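Local structure of 4-hydroxybutyrate CoA-transferase (3D3U) at residues N202-I207 against L225-G230; G394-R399 against T411-P416. The protein probably transfers coenzyme A between acyl-CoA thioesters and carboxylates such as acetate or 4-hydroxybutyrate. All coordinates share one frame; numbering follows the deposited sequence.

Contact 1 packs two helix ends together through their side chains, whereas contact 2 packs a helix end on an edge strand. Contact 1 joins the C-terminal parts of helices 194-204 and 219-226, the latter connecting strands 212-215 and 235-237 of the mixed sheet; contact 2 lays the C-terminal part of helix 403-413 on 394-397, the only strand among the four elements and an edge strand of that sheet. Contact 1 is partly buried, Ala-204 and Ala-227 partly exposed, Ile-207 and Leu-228 buried. Contact 2 is more buried, and its isoleucine rests mostly on backbone carbonyls. Neither has a hydrogen bond across it. Their centres are 18 Å apart, but Asn-202 lies next to Gly-394 and Val-395.

Contact 1: N202-I207 against L225-G230; sequences NCASLI and LRALEG
Ala-204 and Ala-227 mark the closest backbone approach, their CA atoms 6.0 Å apart near the C-terminal end of helix 194-204, and the chain from 226 to 229 makes a type I beta turn. Both methyls are directed at the other segment and meet CB to CB at 3.7 Å. Beside them, Leu-228 extends CD2 into the angle between Ala-204 and Ile-207, and CD2 lies 3.6 Å from Ile-207 CG2. With chi1 of Ile-207 at -54°, CG2 stands anti to the backbone N; the two branched chains cross at about a right angle, and Leu-228 CD2 also touches Ile-207 CB. Strand 212-215 comes between the two segments in sequence and, with helix 219-226 and the parallel strand 235-237, forms a beta-alpha-beta crossover; Ile-207 also packs on Leu-213 of that first strand. No hydrogen bond crosses between the segments; the side-chain hydrogen bonds here are internal to each. Ser-205 OG bonds Asn-202 O at 2.7 Å, coming from above the carbonyl plane. Arg-226 and Glu-229 bridge the two ends of the turn, NH1 donating to OE1 at 3.0 Å and 163° close to the guanidinium plane, while Lys-251 offers OE1 a long, weak second ion pair.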
loop_
_atom_site.group_PDB
_atom_site.type_symbol
_atom_site.label_atom_id
_atom_site.label_comp_id
_atom_site.label_asym_id
_atom_site.label_seq_id
_atom_site.Cartn_x
_atom_site.Cartn_y
_atom_site.Cartn_z
ATOM N N ASN A 202 10.708 -5.934 -20.049
ATOM C CA ASN A 202 9.520 -6.239 -20.845
ATOM C C ASN A 202 8.287 -5.366 -20.544
ATOM O O ASN A 202 7.457 -5.202 -21.426
ATOM C CB ASN A 202 9.084 -7.687 -20.679
ATOM C CG ASN A 202 10.062 -8.679 -21.255
ATOM O OD1 ASN A 202 11.015 -9.084 -20.620
ATOM N ND2 ASN A 202 9.748 -9.154 -22.448
ATOM N N CYS A 203 8.131 -4.872 -19.307
ATOM C CA CYS A 203 6.915 -4.088 -18.975
ATOM C C CYS A 203 6.926 -2.760 -19.702
ATOM O O CYS A 203 5.873 -2.313 -20.227
ATOM C CB CYS A 203 6.841 -3.736 -17.513
ATOM S SG CYS A 203 6.483 -5.170 -16.551
ATOM N N ALA A 204 8.140 -2.183 -19.731
ATOM C CA ALA A 204 8.388 -0.933 -20.316
ATOM C C ALA A 204 7.972 -0.835 -21.777
ATOM O O ALA A 204 7.650 0.298 -22.269
ATOM C CB ALA A 204 9.811 -0.619 -20.144
ATOM N N SER A 205 7.914 -1.979 -22.479
ATOM C CA SER A 205 7.319 -1.943 -23.847
ATOM C C SER A 205 5.819 -1.769 -23.925
ATOM O O SER A 205 5.269 -1.835 -25.025
ATOM C CB SER A 205 7.523 -3.228 -24.631
ATOM O OG SER A 205 8.144 -4.194 -23.847
ATOM N N LEU A 206 5.162 -1.688 -22.777
ATOM C CA LEU A 206 3.720 -1.517 -22.668
ATOM C C LEU A 206 3.430 -0.127 -22.179
ATOM O O LEU A 206 2.318 0.363 -22.214
ATOM C CB LEU A 206 3.162 -2.522 -21.634
ATOM C CG LEU A 206 3.447 -4.006 -21.928
ATOM C CD1 LEU A 206 2.649 -4.902 -21.019
ATOM C CD2 LEU A 206 3.062 -4.345 -23.294
ATOM N N ILE A 207 4.459 0.516 -21.705
ATOM C CA ILE A 207 4.268 1.754 -21.016
ATOM C C ILE A 207 4.704 2.854 -21.966
ATOM O O ILE A 207 5.759 2.713 -22.658
ATOM C CB ILE A 207 5.078 1.732 -19.711
ATOM C CG1 ILE A 207 4.693 0.480 -18.894
ATOM C CG2 ILE A 207 4.805 2.984 -18.937
ATOM C CD1 ILE A 207 4.900 0.554 -17.408
ATOM N N LEU A 225 10.859 0.705 -12.838
ATOM C CA LEU A 225 11.262 2.081 -12.872
ATOM C C LEU A 225 12.673 2.203 -13.439
ATOM O O LEU A 225 12.936 3.142 -14.138
ATOM C CB LEU A 225 11.247 2.603 -11.471
ATOM C CG LEU A 225 10.144 3.441 -10.869
ATOM C CD1 LEU A 225 8.870 3.148 -11.647
ATOM C CD2 LEU A 225 10.224 2.935 -9.428
ATOM N N ARG A 226 13.574 1.237 -13.177
ATOM C CA ARG A 226 14.874 1.194 -13.882
ATOM C C ARG A 226 14.674 1.155 -15.381
ATOM O O ARG A 226 15.253 1.979 -16.090
ATOM C CB ARG A 226 15.805 0.086 -13.427
ATOM C CG ARG A 226 16.692 0.393 -12.190
ATOM C CD ARG A 226 17.371 1.803 -12.131
ATOM N NE ARG A 226 17.926 1.949 -10.780
ATOM C CZ ARG A 226 18.585 3.007 -10.221
ATOM N NH1 ARG A 226 18.811 4.172 -10.848
ATOM N NH2 ARG A 226 19.027 2.867 -8.976
ATOM N N ALA A 227 13.815 0.261 -15.894
ATOM C CA ALA A 227 13.516 0.186 -17.362
ATOM C C ALA A 227 12.925 1.495 -17.922
ATOM O O ALA A 227 12.812 1.675 -19.125
ATOM C CB ALA A 227 12.568 -1.023 -17.654
ATOM N N LEU A 228 12.490 2.425 -17.087
ATOM C CA LEU A 228 11.707 3.561 -17.668
ATOM C C LEU A 228 12.547 4.865 -17.709
ATOM O O LEU A 228 11.995 5.976 -17.855
ATOM C CB LEU A 228 10.377 3.753 -16.881
ATOM C CG LEU A 228 9.350 2.611 -16.970
ATOM C CD1 LEU A 228 8.646 2.393 -15.697
ATOM C CD2 LEU A 228 8.316 2.744 -18.087
ATOM N N GLU A 229 13.858 4.715 -17.511
ATOM C CA GLU A 229 14.706 5.876 -17.452
ATOM C C GLU A 229 14.780 6.638 -18.806
ATOM O O GLU A 229 15.071 7.833 -18.808
ATOM C CB GLU A 229 16.102 5.577 -16.818
ATOM C CG GLU A 229 16.061 4.902 -15.435
ATOM C CD GLU A 229 17.338 5.066 -14.635
ATOM O OE1 GLU A 229 17.361 4.747 -13.393
ATOM O OE2 GLU A 229 18.300 5.573 -15.229
ATOM N N GLY A 230 14.423 5.985 -19.923
ATOM C CA GLY A 230 14.174 6.675 -21.191
ATOM C C GLY A 230 12.756 7.165 -21.482
ATOM O O GLY A 230 12.415 7.497 -22.644
#

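Contact 2: G394-R399 against T411-P416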
loop_
_atom_site.group_PDB
_atom_site.type_symbol
_atom_site.label_atom_id
_atom_site.label_comp_id
_atom_site.label_asym_id
_atom_site.label_seq_id
_atom_site.Cartn_x
_atom_site.Cartn_y
_atom_site.Cartn_z
ATOM N N GLY A 394 9.185 -12.898 -21.343
ATOM C CA GLY A 394 8.509 -12.054 -22.335
ATOM C C GLY A 394 7.085 -11.813 -22.021
ATOM O O GLY A 394 6.673 -12.043 -20.867
ATOM N N VAL A 395 6.343 -11.368 -23.044
ATOM C CA VAL A 395 5.007 -10.772 -22.870
ATOM C C VAL A 395 3.915 -11.712 -23.314
ATOM O O VAL A 395 4.175 -12.553 -24.093
ATOM C CB VAL A 395 4.906 -9.479 -23.615
ATOM C CG1 VAL A 395 3.567 -8.850 -23.368
ATOM C CG2 VAL A 395 5.979 -8.474 -23.102
ATOM N N ALA A 396 2.705 -11.628 -22.750
ATOM C CA ALA A 396 1.528 -12.383 -23.234
ATOM C C ALA A 396 0.330 -11.508 -23.196
ATOM O O ALA A 396 0.010 -11.050 -22.136
ATOM C CB ALA A 396 1.260 -13.605 -22.383
ATOM N N ARG A 397 -0.318 -11.310 -24.342
ATOM C CA ARG A 397 -1.545 -10.548 -24.429
ATOM C C ARG A 397 -2.712 -11.431 -24.154
ATOM O O ARG A 397 -2.883 -12.483 -24.794
ATOM C CB ARG A 397 -1.759 -9.897 -25.785
ATOM C CG ARG A 397 -3.190 -9.188 -26.047
ATOM C CD ARG A 397 -3.242 -8.372 -27.407
ATOM N NE ARG A 397 -1.911 -7.745 -27.548
ATOM C CZ ARG A 397 -0.826 -8.343 -28.091
ATOM N NH1 ARG A 397 0.376 -7.729 -28.101
ATOM N NH2 ARG A 397 -0.961 -9.559 -28.644
ATOM N N LEU A 398 -3.525 -10.937 -23.204
ATOM C CA LEU A 398 -4.792 -11.548 -22.786
ATOM C C LEU A 398 -6.097 -10.820 -23.225
ATOM O O LEU A 398 -6.986 -11.507 -23.824
ATOM C CB LEU A 398 -4.801 -11.862 -21.289
ATOM C CG LEU A 398 -3.732 -12.824 -20.739
ATOM C CD1 LEU A 398 -4.141 -13.498 -19.406
ATOM C CD2 LEU A 398 -3.283 -13.889 -21.740
ATOM N N ARG A 399 -6.240 -9.494 -22.971
ATOM C CA ARG A 399 -7.450 -8.851 -23.521
ATOM C C ARG A 399 -7.585 -9.312 -25.000
ATOM O O ARG A 399 -6.628 -9.156 -25.818
ATOM C CB ARG A 399 -7.588 -7.305 -23.353
ATOM C CG ARG A 399 -9.119 -6.768 -23.410
ATOM C CD ARG A 399 -10.052 -7.154 -24.767
ATOM N NE ARG A 399 -11.177 -6.197 -24.953
ATOM C CZ ARG A 399 -11.238 -5.196 -25.843
ATOM N NH1 ARG A 399 -10.265 -5.048 -26.770
ATOM N NH2 ARG A 399 -12.287 -4.348 -25.754
ATOM N N THR A 411 2.249 -19.993 -22.109
ATOM C CA THR A 411 3.212 -21.083 -22.087
ATOM C C THR A 411 4.532 -20.636 -22.725
ATOM O O THR A 411 5.600 -21.063 -22.339
ATOM C CB THR A 411 2.659 -22.281 -22.873
ATOM O OG1 THR A 411 1.659 -22.927 -22.093
ATOM C CG2 THR A 411 3.742 -23.340 -23.150
ATOM N N ALA A 412 4.403 -19.783 -23.736
ATOM C CA ALA A 412 5.522 -19.209 -24.398
ATOM C C ALA A 412 6.335 -18.379 -23.413
ATOM O O ALA A 412 7.511 -18.359 -23.577
ATOM C CB ALA A 412 5.120 -18.407 -25.729
ATOM N N ILE A 413 5.783 -17.730 -22.408
ATOM C CA ILE A 413 6.672 -17.012 -21.459
ATOM C C ILE A 413 7.027 -17.704 -20.099
ATOM O O ILE A 413 7.743 -17.117 -19.222
ATOM C CB ILE A 413 6.099 -15.677 -21.114
ATOM C CG1 ILE A 413 4.975 -15.859 -20.147
ATOM C CG2 ILE A 413 5.708 -14.973 -22.390
ATOM C CD1 ILE A 413 4.492 -14.632 -19.685
ATOM N N ALA A 414 6.503 -18.920 -19.940
ATOM C CA ALA A 414 6.904 -19.827 -18.900
ATOM C C ALA A 414 8.378 -20.223 -18.972
ATOM O O ALA A 414 9.047 -20.131 -20.015
ATOM C CB ALA A 414 6.037 -21.136 -19.006
ATOM N N HIS A 415 8.857 -20.794 -17.872
ATOM C CA HIS A 415 10.199 -21.262 -17.904
ATOM C C HIS A 415 10.199 -22.375 -18.889
ATOM O O HIS A 415 9.210 -23.137 -18.989
ATOM C CB HIS A 415 10.684 -21.713 -16.536
ATOM C CG HIS A 415 12.105 -22.175 -16.543
ATOM N ND1 HIS A 415 13.174 -21.312 -16.400
ATOM C CD2 HIS A 415 12.637 -23.406 -16.776
ATOM C CE1 HIS A 415 14.298 -21.988 -16.518
ATOM N NE2 HIS A 415 14.000 -23.256 -16.778
ATOM N N PRO A 416 11.330 -22.457 -19.622
ATOM C CA PRO A 416 11.587 -23.526 -20.603
ATOM C C PRO A 416 11.442 -24.971 -20.104
ATOM O O PRO A 416 11.031 -25.870 -20.888
ATOM C CB PRO A 416 13.037 -23.229 -21.044
ATOM C CG PRO A 416 13.238 -21.807 -20.815
ATOM C CD PRO A 416 12.493 -21.519 -19.576
#
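Ile-413 lies against Gly-394, Val-395 and Ala-396, the start of the second strand of a beta hairpin. That strand, 394-397, runs antiparallel to 388-391 at the edge of the mixed sheet, and the chain then returns through helix 403-413, whose C-terminal part packs back on it. The backbones come nearest at Gly-394 and Ile-413, CA to CA 5.4 Å. Starting at the root of the isoleucine, CB sits 3.7 Å from Gly-394 O. The branch methyl CG2 makes the nearest approach, to Val-395 O at 3.3 Å and Gly-394 O at 3.4 Å, resting on two successive peptide carbonyls instead of on side chains. The longer branch leaves with CG1 between the backbone N and the carbonyl carbon (chi1 76°) and continues extended (chi2 174°). This shape carries CD1 past Gly-394 O, at 3.6 Å, toward the methyl of Ala-396, whose CB points toward the helix. Val-395 turns its own CB away, the alternation expected of a strand. Gly-394 has a backbone conformation open mainly to glycine, and Ile-413 packs directly against its backbone. Around this patch, Ile-413 also touches Thr-391 of the partner strand, and Leu-398 packs on Arg-406 and Leu-410 of the same helix. Beyond the helix Arg-419 NE bonds Ala-414 O. At its far tip the isoleucine makes the one contact here between two side chains, CD1 to Ala-396 CB at 4.3 Å.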